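Local coordinates for D-galactonate dehydratase family member RspA (Pantoea ananatis, PDB 3T6C), which catalyses, at low activity in vitro, the magnesium-dependent dehydration of D-gluconate to 2-dehydro-3-deoxy-D-gluconate, at residues Y148-G153 with Y173-M178; V157-S162 with D231-K236; A346-G351 with I373-P378. All coordinates share one frame; numbering follows the deposited sequence. Where two conformers were deposited one is given.

How the contacts relate
All three contacts belong to one barrel of parallel strands ringed by helices, with bound gluconate and magnesium inside. Contact 1 joins two neighbouring strands, and contact 2 packs the helices behind them. Their centres are 11 Å apart and their side chains meet, Cys176 CB lying 3.7 Å from Leu233 CD1. Contact 3 lies on the other flank of strand 145-151, its centre 12 Å from that of contact 1. The two are linked through a probable hydrogen bond of 2.9 Å from His150 NE2 to Glu375 OE2. Contacts 1 and 3 both carry residues of the gluconate pocket. Contact 2 stands on the outer layer, its nearest atoms about 11 Å from those of contact 3.

Contact 1. Residues Y148-G153 with Y173-M178; sequences YVHTDG and YIRCQM
Thr151 and Ile174 mark the tight side of this parallel strand pair: their methyls meet at 3.4 Å between Thr151 CG2 and Ile174 CG2, closer than usual carbon contact. The backbone ladder is well formed there, with Arg175 N giving a bond to Val149 O (2.8 Å) and Thr151 N one to Arg175 O (2.8 Å). That carbonyl is gripped twice. With chi1 at 65°, Thr151 OG1 is placed between its own backbone N and carbonyl carbon, from where it donates to Arg175 O at 3.0 Å. Helices 156-168 and 219-237 cover this face of Val149, Thr151, Ile174 and Cys176.

The face bearing Tyr148, His150 and Arg175, in contrast, is bridged by water rather than by direct contacts alone. Arg175 runs extended and then bends at chi3 (83°), which lays its guanidinium flat on the His150 ring, centres 3.7 Å apart and planes 9° apart. The amide carbon Gln177 CD covers the opposite face of the guanidinium. The Arg175 nitrogens reach residues 148-152 through three waters: NE to Thr151 O, NH1 to Tyr148 OH and NH2 to Asp152 OD2, the last two with 3.0 Å from nitrogen to water. Further grips hold the stack in place, since NH1 also bonds Tyr181 OH and His150 NE2 bonds Glu375 OE2.

Arg175 touches the bound gluconate, as does His150, a probable substrate-binding residue. Parallel and joined through helix 156-168, strands 145-151 and 173-176 form a beta-alpha-beta unit of the enolase-superfamily barrel, whose inward face lines the acid-sugar pocket.

Contact 2. Residues V157-S162 with D231-K236; sequences VEVEDS and DHLRNK
Glu160 and His232 form the polar centre of a helix-helix contact on the outside of the barrel, between helix 156-168 and helix 219-237. The two short segments have axes 9.9 Å apart at a signed crossing angle of -45°, and the nearest CA atoms, of Glu160 and Leu233, are 6.1 Å apart.

The sole hydrogen bond between the segments runs from His232 NE2 to Glu160 OE1 at 2.8 Å, somewhat bent at 142°. The donor comes from above the carboxylate plane, with imidazole and carboxylate steeply inclined to one another. Both side chains leave their helices with CG opposite the backbone N (chi1 173° for Glu160), which carries them into the gap. The carboxylate would favour a protonated imidazole, though the geometry does not establish this.

Lys236 packs beside the pair with its aliphatic part: its CB lies 3.5 Å from Glu160 OE2. Lys236 CG, from the same helix as His232, lies over one face of that ring, toward its rim. Lys236 NZ stands 5.6 Å from Glu160 OE2, whose salt bridge is with Arg164 of the same helix as Glu160.

Toward the barrel the contact turns apolar. Leu233 presses one methyl, CD2, against the neighbouring helix, 3.7 Å from Glu160 CA and 4.1 Å from Val159 CG1. Both Val159 and Leu233 also rest on Cys176 of strand 173-176, and Leu233 reaches Leu243 of strand 242-246 as well. Val157 and Lys236 lie at the exposed margin.

An apolar seam against the strands, beside a His-carboxylate hydrogen bond, joining helices 156-168 and 219-237 over strand 173-176, fits the outer helical layer of a beta/alpha barrel.

Contact 3. Residues A346-G351 with I373-P378; sequences AWHSPG and IQEYTP. With GCO (D-gluconic acid), chain D.
Ser349 and Glu375 meet in the gluconate site of the barrel, where the loop after strand 344-345 runs alongside strand 374-375; the end-to-end directions of 346-351 and 373-377 differ by 4°. The sole direct hydrogen bond between the segments goes from Ser349 N to Glu375 OE1, 2.9 Å and almost straight at 174°, with the donor well above the carboxylate plane. Because Glu375 is extended, with CG opposite its backbone N (chi1 -171°), its carboxylate extends to the ligand, Glu375 OE2 lying 2.5 Å from gluconate O1A. Arg319 makes a salt bridge to OE1 and His150 NE2 bonds OE2, which together fix the group.

On the loop, His348 NE2 donates to gluconate O5 at 2.8 Å, while ND1 is held by His321. Pro350 CD lies over one face of the imidazole, toward its rim, and Pro350 CG comes within 3.4 Å of gluconate O5. Family members with low D-mannonate dehydratase activity have proline here, so the residue probably bears on activity and specificity.

Elsewhere water replaces the direct strand ladder. One water donates to Trp347 O and Ile373 O and accepts from Glu375 N, 2.9 Å away; others link Trp347 N to Ile373 O, Ser349 OG to Glu375 O, and Ser349 O to Thr377 N. The Gln374 amide lies nearly coplanar with the Trp347 indole, Gln374 NE2 at its edge, 3.8 Å from Trp347 CD1, and Asp365 accepts from that nitrogen. At the start of both segments, Ala346 CB packs on Ile373 CG2 at 3.9 Å.

Helix 355-367, which connects the segments, covers Trp347, Ser349 and Gln374 through Asn361. Phe270 of strand 270-272 touches Ala346 and Ile373, and strand 145-151 flanks strand 374-375, bonding to Gln374 through its backbone.

Contact 1. Residues Y148-G153 with Y173-M178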
loop_
_atom_site.group_PDB
_atom_site.type_symbol
_atom_site.label_atom_id
_atom_site.label_comp_id
_atom_site.label_asym_id
_atom_site.label_seq_id
_atom_site.Cartn_x
_atom_site.Cartn_y
_atom_site.Cartn_z
ATOM N N TYR A 148 -6.943 -5.173 -37.802
ATOM C CA TYR A 148 -6.063 -6.328 -37.833
ATOM C C TYR A 148 -6.818 -7.578 -38.235
ATOM O O TYR A 148 -8.034 -7.667 -38.016
ATOM C CB TYR A 148 -5.344 -6.568 -36.497
ATOM C CG TYR A 148 -6.151 -7.219 -35.342
ATOM C CD1 TYR A 148 -6.240 -8.629 -35.229
ATOM C CD2 TYR A 148 -6.734 -6.444 -34.358
ATOM C CE1 TYR A 148 -6.937 -9.222 -34.163
ATOM C CE2 TYR A 148 -7.384 -7.021 -33.244
ATOM C CZ TYR A 148 -7.511 -8.390 -33.175
ATOM O OH TYR A 148 -8.179 -8.905 -32.089
ATOM N N VAL A 149 -6.096 -8.508 -38.846
ATOM C CA VAL A 149 -6.703 -9.685 -39.391
ATOM C C VAL A 149 -5.989 -10.911 -38.833
ATOM O O VAL A 149 -4.904 -10.815 -38.259
ATOM C CB VAL A 149 -6.635 -9.700 -40.922
ATOM C CG1 VAL A 149 -7.644 -8.686 -41.506
ATOM C CG2 VAL A 149 -5.196 -9.476 -41.428
ATOM N N HIS A 150 -6.626 -12.059 -38.993
ATOM C CA HIS A 150 -6.093 -13.342 -38.480
ATOM C C HIS A 150 -5.301 -14.106 -39.527
ATOM O O HIS A 150 -5.800 -14.345 -40.644
ATOM C CB HIS A 150 -7.265 -14.248 -38.083
ATOM C CG HIS A 150 -8.102 -13.732 -36.941
ATOM N ND1 HIS A 150 -9.162 -14.463 -36.431
ATOM C CD2 HIS A 150 -8.055 -12.585 -36.220
ATOM C CE1 HIS A 150 -9.706 -13.799 -35.425
ATOM N NE2 HIS A 150 -9.074 -12.647 -35.293
ATOM N N THR A 151 -4.074 -14.468 -39.176
ATOM C CA THR A 151 -3.307 -15.467 -39.917
ATOM C C THR A 151 -3.012 -16.668 -39.023
ATOM O O THR A 151 -2.857 -16.550 -37.771
ATOM C CB THR A 151 -1.973 -14.963 -40.497
ATOM O OG1 THR A 151 -1.098 -14.620 -39.443
ATOM C CG2 THR A 151 -2.149 -13.788 -41.388
ATOM N N ASP A 152 -2.918 -17.841 -39.660
ATOM C CA ASP A 152 -2.705 -19.049 -38.900
ATOM C C ASP A 152 -1.973 -19.991 -39.854
ATOM O O ASP A 152 -1.742 -19.665 -41.047
ATOM C CB ASP A 152 -4.065 -19.606 -38.533
ATOM C CG ASP A 152 -4.079 -20.349 -37.213
ATOM O OD1 ASP A 152 -3.271 -21.300 -37.041
ATOM O OD2 ASP A 152 -4.921 -19.985 -36.345
ATOM N N GLY A 153 -1.675 -21.171 -39.350
ATOM C CA GLY A 153 -0.980 -22.155 -40.137
ATOM C C GLY A 153 -0.474 -23.253 -39.255
ATOM O O GLY A 153 -0.382 -23.135 -38.023
ATOM N N TYR A 173 -1.533 -4.684 -39.586
ATOM C CA TYR A 173 -1.632 -5.262 -38.253
ATOM C C TYR A 173 -2.149 -6.663 -38.436
ATOM O O TYR A 173 -3.221 -6.844 -39.053
ATOM C CB TYR A 173 -2.634 -4.470 -37.409
ATOM C CG TYR A 173 -2.283 -2.999 -37.230
ATOM C CD1 TYR A 173 -2.565 -2.078 -38.237
ATOM C CD2 TYR A 173 -1.728 -2.541 -36.026
ATOM C CE1 TYR A 173 -2.281 -0.764 -38.058
ATOM C CE2 TYR A 173 -1.451 -1.184 -35.855
ATOM C CZ TYR A 173 -1.721 -0.334 -36.878
ATOM O OH TYR A 173 -1.451 1.014 -36.724
ATOM N N ILE A 174 -1.382 -7.642 -37.962
ATOM C CA ILE A 174 -1.682 -9.051 -38.245
ATOM C C ILE A 174 -1.543 -9.893 -36.990
ATOM O O ILE A 174 -0.461 -9.877 -36.349
ATOM C CB ILE A 174 -0.734 -9.566 -39.335
ATOM C CG1 ILE A 174 -0.965 -8.723 -40.612
ATOM C CG2 ILE A 174 -1.067 -11.040 -39.650
ATOM C CD1 ILE A 174 0.115 -8.917 -41.618
ATOM N N ARG A 175 -2.615 -10.617 -36.627
ATOM C CA ARG A 175 -2.526 -11.572 -35.511
ATOM C C ARG A 175 -1.986 -12.890 -36.059
ATOM O O ARG A 175 -2.503 -13.386 -37.063
ATOM C CB ARG A 175 -3.894 -11.812 -34.910
ATOM C CG ARG A 175 -3.797 -12.660 -33.638
ATOM C CD ARG A 175 -5.180 -12.985 -33.101
ATOM N NE ARG A 175 -5.740 -14.143 -33.798
ATOM C CZ ARG A 175 -6.798 -14.784 -33.327
ATOM N NH1 ARG A 175 -7.381 -14.349 -32.231
ATOM N NH2 ARG A 175 -7.252 -15.903 -33.905
ATOM N N CYS A 176 -1.001 -13.465 -35.396
ATOM C CA CYS A 176 -0.341 -14.726 -35.852
ATOM C C CYS A 176 -0.484 -15.799 -34.795
ATOM O O CYS A 176 -0.025 -15.613 -33.664
ATOM C CB CYS A 176 1.159 -14.499 -36.127
ATOM S SG CYS A 176 1.384 -13.260 -37.462
ATOM N N GLN A 177 -1.164 -16.902 -35.161
ATOM C CA GLN A 177 -1.313 -18.081 -34.328
ATOM C C GLN A 177 -0.722 -19.245 -35.110
ATOM O O GLN A 177 -0.641 -19.190 -36.364
ATOM C CB GLN A 177 -2.807 -18.352 -34.072
ATOM C CG GLN A 177 -3.638 -17.181 -33.549
ATOM C CD GLN A 177 -3.288 -16.722 -32.137
ATOM O OE1 GLN A 177 -3.009 -15.537 -31.931
ATOM N NE2 GLN A 177 -3.370 -17.634 -31.162
ATOM N N MET A 178 -0.366 -20.312 -34.417
ATOM C CA MET A 178 0.051 -21.500 -35.150
ATOM C C MET A 178 -0.778 -22.594 -34.543
ATOM O O MET A 178 -0.503 -23.039 -33.435
ATOM C CB MET A 178 1.560 -21.691 -34.927
ATOM C CG MET A 178 2.166 -22.802 -35.749
ATOM S SD MET A 178 3.996 -22.774 -35.543
ATOM C CE MET A 178 4.155 -23.157 -33.799
HETATM O O HOH W 1 -7.658 -11.470 -31.468
HETATM O O HOH W 2 -4.759 -15.423 -36.222
HETATM O O HOH W 3 -6.239 -17.715 -36.135
#

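Contact 2. Residues V157-S162 with D231-K236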
loop_
_atom_site.group_PDB
_atom_site.type_symbol
_atom_site.label_atom_id
_atom_site.label_comp_id
_atom_site.label_asym_id
_atom_site.label_seq_id
_atom_site.Cartn_x
_atom_site.Cartn_y
_atom_site.Cartn_z
ATOM N N VAL A 157 6.397 -21.650 -41.299
ATOM C CA VAL A 157 6.421 -21.236 -42.717
ATOM C C VAL A 157 5.009 -20.958 -43.241
ATOM O O VAL A 157 4.780 -19.987 -43.944
ATOM C CB VAL A 157 7.154 -22.281 -43.584
ATOM C CG1 VAL A 157 6.988 -21.930 -45.074
ATOM C CG2 VAL A 157 8.637 -22.277 -43.224
ATOM N N GLU A 158 4.034 -21.779 -42.863
ATOM C CA GLU A 158 2.667 -21.513 -43.302
ATOM C C GLU A 158 2.192 -20.204 -42.701
ATOM O O GLU A 158 1.487 -19.449 -43.358
ATOM C CB GLU A 158 1.723 -22.642 -42.878
ATOM C CG GLU A 158 1.997 -23.917 -43.664
ATOM C CD GLU A 158 0.893 -24.950 -43.480
ATOM O OE1 GLU A 158 -0.085 -24.703 -42.729
ATOM O OE2 GLU A 158 1.010 -26.023 -44.112
ATOM N N VAL A 159 2.520 -19.965 -41.427
ATOM C CA VAL A 159 2.092 -18.697 -40.795
ATOM C C VAL A 159 2.750 -17.515 -41.529
ATOM O O VAL A 159 2.099 -16.492 -41.860
ATOM C CB VAL A 159 2.421 -18.664 -39.280
ATOM C CG1 VAL A 159 1.991 -17.311 -38.652
ATOM C CG2 VAL A 159 1.682 -19.775 -38.584
ATOM N N GLU A 160 4.036 -17.677 -41.831
ATOM C CA GLU A 160 4.763 -16.646 -42.571
ATOM C C GLU A 160 4.107 -16.374 -43.910
ATOM O O GLU A 160 3.908 -15.213 -44.293
ATOM C CB GLU A 160 6.221 -17.082 -42.780
ATOM C CG GLU A 160 7.036 -16.151 -43.701
ATOM C CD GLU A 160 8.275 -16.820 -44.275
ATOM O OE1 GLU A 160 8.710 -17.888 -43.775
ATOM O OE2 GLU A 160 8.882 -16.234 -45.223
ATOM N N ASP A 161 3.756 -17.425 -44.650
ATOM C CA ASP A 161 3.175 -17.209 -45.974
ATOM C C ASP A 161 1.833 -16.498 -45.862
ATOM O O ASP A 161 1.481 -15.652 -46.673
ATOM C CB ASP A 161 2.936 -18.542 -46.698
ATOM C CG ASP A 161 4.223 -19.206 -47.191
ATOM O OD1 ASP A 161 5.216 -18.513 -47.460
ATOM O OD2 ASP A 161 4.200 -20.446 -47.301
ATOM N N SER A 162 1.043 -16.881 -44.880
ATOM C CA SER A 162 -0.253 -16.249 -44.677
ATOM C C SER A 162 -0.104 -14.757 -44.319
ATOM O O SER A 162 -0.818 -13.879 -44.833
ATOM C CB SER A 162 -0.990 -16.967 -43.547
ATOM O OG SER A 162 -2.248 -16.293 -43.326
ATOM N N ASP A 231 10.181 -15.093 -33.450
ATOM C CA ASP A 231 11.556 -14.902 -33.967
ATOM C C ASP A 231 11.593 -15.142 -35.480
ATOM O O ASP A 231 12.195 -14.346 -36.240
ATOM C CB ASP A 231 12.474 -15.873 -33.240
ATOM C CG ASP A 231 13.945 -15.636 -33.533
ATOM O OD1 ASP A 231 14.486 -14.592 -33.149
ATOM O OD2 ASP A 231 14.559 -16.505 -34.147
ATOM N N HIS A 232 10.928 -16.204 -35.936
ATOM C CA HIS A 232 10.945 -16.547 -37.358
ATOM C C HIS A 232 10.225 -15.461 -38.121
ATOM O O HIS A 232 10.709 -15.015 -39.173
ATOM C CB HIS A 232 10.228 -17.883 -37.580
ATOM C CG HIS A 232 10.031 -18.199 -39.027
ATOM N ND1 HIS A 232 11.045 -18.717 -39.800
ATOM C CD2 HIS A 232 8.955 -18.065 -39.847
ATOM C CE1 HIS A 232 10.605 -18.912 -41.034
ATOM N NE2 HIS A 232 9.348 -18.511 -41.093
ATOM N N LEU A 233 9.075 -15.018 -37.622
ATOM C CA LEU A 233 8.299 -14.006 -38.346
ATOM C C LEU A 233 9.048 -12.692 -38.444
ATOM O O LEU A 233 9.028 -12.070 -39.472
ATOM C CB LEU A 233 6.926 -13.793 -37.694
ATOM C CG LEU A 233 5.985 -15.006 -37.781
ATOM C CD1 LEU A 233 4.757 -14.698 -36.926
ATOM C CD2 LEU A 233 5.575 -15.345 -39.240
ATOM N N ARG A 234 9.732 -12.274 -37.377
ATOM C CA ARG A 234 10.507 -11.041 -37.457
ATOM C C ARG A 234 11.685 -11.194 -38.412
ATOM O O ARG A 234 12.016 -10.263 -39.144
ATOM C CB ARG A 234 10.975 -10.600 -36.073
ATOM C CG ARG A 234 9.827 -10.075 -35.211
ATOM C CD ARG A 234 9.203 -8.828 -35.911
ATOM N NE ARG A 234 8.268 -8.112 -35.042
ATOM C CZ ARG A 234 7.288 -7.313 -35.440
ATOM N NH1 ARG A 234 7.078 -7.045 -36.737
ATOM N NH2 ARG A 234 6.543 -6.722 -34.526
ATOM N N ASN A 235 12.309 -12.375 -38.424
ATOM C CA ASN A 235 13.435 -12.636 -39.315
ATOM C C ASN A 235 13.016 -12.521 -40.775
ATOM O O ASN A 235 13.763 -11.991 -41.609
ATOM C CB ASN A 235 13.993 -14.031 -39.037
ATOM C CG ASN A 235 15.219 -14.363 -39.893
ATOM O OD1 ASN A 235 16.025 -13.484 -40.206
ATOM N ND2 ASN A 235 15.364 -15.625 -40.258
ATOM N N LYS A 236 11.851 -13.077 -41.084
ATOM C CA LYS A 236 11.347 -13.128 -42.464
ATOM C C LYS A 236 10.553 -11.882 -42.921
ATOM O O LYS A 236 10.592 -11.523 -44.117
ATOM C CB LYS A 236 10.524 -14.416 -42.654
ATOM C CG LYS A 236 11.299 -15.752 -42.491
ATOM C CD LYS A 236 12.565 -15.786 -43.309
ATOM C CE LYS A 236 13.295 -17.103 -43.135
ATOM N NZ LYS A 236 14.341 -17.270 -44.206
#

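Contact 3. Residues A346-G351 with I373-P378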
loop_
_atom_site.group_PDB
_atom_site.type_symbol
_atom_site.label_atom_id
_atom_site.label_comp_id
_atom_site.label_asym_id
_atom_site.label_seq_id
_atom_site.Cartn_x
_atom_site.Cartn_y
_atom_site.Cartn_z
ATOM N N ALA A 346 -9.741 -1.945 -28.194
ATOM C CA ALA A 346 -9.682 -2.930 -29.272
ATOM C C ALA A 346 -10.920 -3.805 -29.071
ATOM O O ALA A 346 -10.795 -5.004 -28.704
ATOM C CB ALA A 346 -8.360 -3.748 -29.021
ATOM N N TRP A 347 -12.053 -3.381 -29.611
ATOM C CA TRP A 347 -13.280 -4.167 -29.372
ATOM C C TRP A 347 -13.185 -5.513 -30.066
ATOM O O TRP A 347 -12.703 -5.618 -31.192
ATOM C CB TRP A 347 -14.521 -3.405 -29.893
ATOM C CG TRP A 347 -14.638 -1.974 -29.378
ATOM C CD1 TRP A 347 -14.670 -0.838 -30.138
ATOM C CD2 TRP A 347 -14.737 -1.550 -28.026
ATOM N NE1 TRP A 347 -14.800 0.272 -29.345
ATOM C CE2 TRP A 347 -14.826 -0.123 -28.044
ATOM C CE3 TRP A 347 -14.765 -2.221 -26.788
ATOM C CZ2 TRP A 347 -15.011 0.631 -26.895
ATOM C CZ3 TRP A 347 -14.892 -1.439 -25.620
ATOM C CH2 TRP A 347 -15.018 -0.037 -25.697
ATOM N N HIS A 348 -13.730 -6.534 -29.388
ATOM C CA HIS A 348 -13.789 -7.912 -29.967
ATOM C C HIS A 348 -14.729 -7.954 -31.170
ATOM O O HIS A 348 -15.864 -7.420 -31.119
ATOM C CB HIS A 348 -14.243 -8.823 -28.833
ATOM C CG HIS A 348 -14.511 -10.257 -29.230
ATOM N ND1 HIS A 348 -15.793 -10.710 -29.480
ATOM C CD2 HIS A 348 -13.697 -11.335 -29.362
ATOM C CE1 HIS A 348 -15.754 -12.006 -29.771
ATOM N NE2 HIS A 348 -14.504 -12.418 -29.671
ATOM N N SER A 349 -14.200 -8.441 -32.300
ATOM C CA SER A 349 -15.014 -8.502 -33.520
ATOM C C SER A 349 -14.589 -9.588 -34.520
ATOM O O SER A 349 -14.060 -9.244 -35.578
ATOM C CB SER A 349 -14.936 -7.125 -34.174
ATOM O OG SER A 349 -16.039 -6.972 -35.059
ATOM N N PRO A 350 -14.765 -10.846 -34.194
ATOM C CA PRO A 350 -14.526 -12.070 -34.950
ATOM C C PRO A 350 -15.826 -12.393 -35.729
ATOM O O PRO A 350 -16.483 -11.510 -36.270
ATOM C CB PRO A 350 -14.149 -13.074 -33.872
ATOM C CG PRO A 350 -15.033 -12.752 -32.819
ATOM C CD PRO A 350 -15.299 -11.214 -32.878
ATOM N N GLY A 351 -16.021 -13.648 -36.021
ATOM C CA GLY A 351 -17.244 -14.040 -36.702
ATOM C C GLY A 351 -18.500 -13.987 -35.851
ATOM O O GLY A 351 -19.575 -13.839 -36.455
ATOM N N ILE A 373 -7.214 -0.402 -32.127
ATOM C CA ILE A 373 -7.207 -1.190 -33.358
ATOM C C ILE A 373 -8.589 -1.828 -33.485
ATOM O O ILE A 373 -9.278 -1.981 -32.462
ATOM C CB ILE A 373 -6.039 -2.235 -33.352
ATOM C CG1 ILE A 373 -5.823 -2.801 -34.756
ATOM C CG2 ILE A 373 -6.351 -3.389 -32.385
ATOM C CD1 ILE A 373 -5.320 -1.709 -35.762
ATOM N N GLN A 374 -8.974 -2.209 -34.715
ATOM C CA GLN A 374 -10.238 -2.968 -34.863
ATOM C C GLN A 374 -10.011 -4.332 -35.510
ATOM O O GLN A 374 -9.687 -4.424 -36.687
ATOM C CB GLN A 374 -11.224 -2.167 -35.718
ATOM C CG GLN A 374 -12.657 -2.789 -35.763
ATOM C CD GLN A 374 -13.153 -3.163 -34.362
ATOM O OE1 GLN A 374 -13.163 -4.365 -34.005
ATOM N NE2 GLN A 374 -13.493 -2.167 -33.546
ATOM N N GLU A 375 -10.212 -5.391 -34.729
ATOM C CA GLU A 375 -10.247 -6.750 -35.247
ATOM C C GLU A 375 -11.250 -6.855 -36.371
ATOM O O GLU A 375 -12.337 -6.265 -36.264
ATOM C CB GLU A 375 -10.718 -7.652 -34.116
ATOM C CG GLU A 375 -10.593 -9.138 -34.445
ATOM C CD GLU A 375 -10.895 -10.011 -33.252
ATOM O OE1 GLU A 375 -11.504 -9.562 -32.283
ATOM O OE2 GLU A 375 -10.513 -11.205 -33.273
ATOM N N TYR A 376 -10.916 -7.623 -37.411
ATOM C CA TYR A 376 -11.845 -7.763 -38.509
ATOM C C TYR A 376 -11.776 -9.164 -39.078
ATOM O O TYR A 376 -10.684 -9.687 -39.315
ATOM C CB TYR A 376 -11.435 -6.771 -39.584
ATOM C CG TYR A 376 -12.290 -6.877 -40.819
ATOM C CD1 TYR A 376 -13.578 -6.409 -40.795
ATOM C CD2 TYR A 376 -11.777 -7.432 -41.982
ATOM C CE1 TYR A 376 -14.363 -6.493 -41.911
ATOM C CE2 TYR A 376 -12.572 -7.524 -43.130
ATOM C CZ TYR A 376 -13.841 -7.054 -43.051
ATOM O OH TYR A 376 -14.655 -7.128 -44.159
ATOM N N THR A 377 -12.940 -9.770 -39.321
ATOM C CA THR A 377 -12.942 -10.992 -40.139
ATOM C C THR A 377 -13.903 -10.758 -41.279
ATOM O O THR A 377 -14.968 -10.139 -41.129
ATOM C CB THR A 377 -13.333 -12.269 -39.346
ATOM O OG1 THR A 377 -14.583 -12.046 -38.734
ATOM C CG2 THR A 377 -12.348 -12.599 -38.261
ATOM N N PRO A 378 -13.516 -11.201 -42.467
ATOM C CA PRO A 378 -14.294 -10.804 -43.638
ATOM C C PRO A 378 -15.770 -11.241 -43.562
ATOM O O PRO A 378 -16.104 -12.264 -42.953
ATOM C CB PRO A 378 -13.561 -11.469 -44.814
ATOM C CG PRO A 378 -12.411 -12.233 -44.238
ATOM C CD PRO A 378 -12.251 -11.883 -42.783
HETATM C C1 GCO D . -10.860 -13.387 -30.745
HETATM C C2 GCO D . -11.535 -14.359 -29.852
HETATM C C3 GCO D . -12.477 -15.320 -30.551
HETATM C C4 GCO D . -13.319 -16.075 -29.544
HETATM C C5 GCO D . -14.708 -16.289 -30.094
HETATM C C6 GCO D . -15.633 -17.020 -29.137
HETATM O O1A GCO D . -11.356 -13.037 -31.857
HETATM O O1B GCO D . -9.829 -12.785 -30.301
HETATM O O2 GCO D . -10.591 -14.892 -28.961
HETATM O O3 GCO D . -11.681 -16.159 -31.304
HETATM O O4 GCO D . -12.686 -17.316 -29.294
HETATM O O5 GCO D . -15.251 -15.057 -30.396
HETATM O O6 GCO D . -16.951 -17.198 -29.617
HETATM O O HOH W 4 -10.206 -4.774 -31.908
HETATM O O HOH W 5 -11.464 -0.623 -30.820
HETATM O O HOH W 6 -14.862 -5.885 -37.384
HETATM O O HOH W 7 -15.482 -8.629 -38.184
#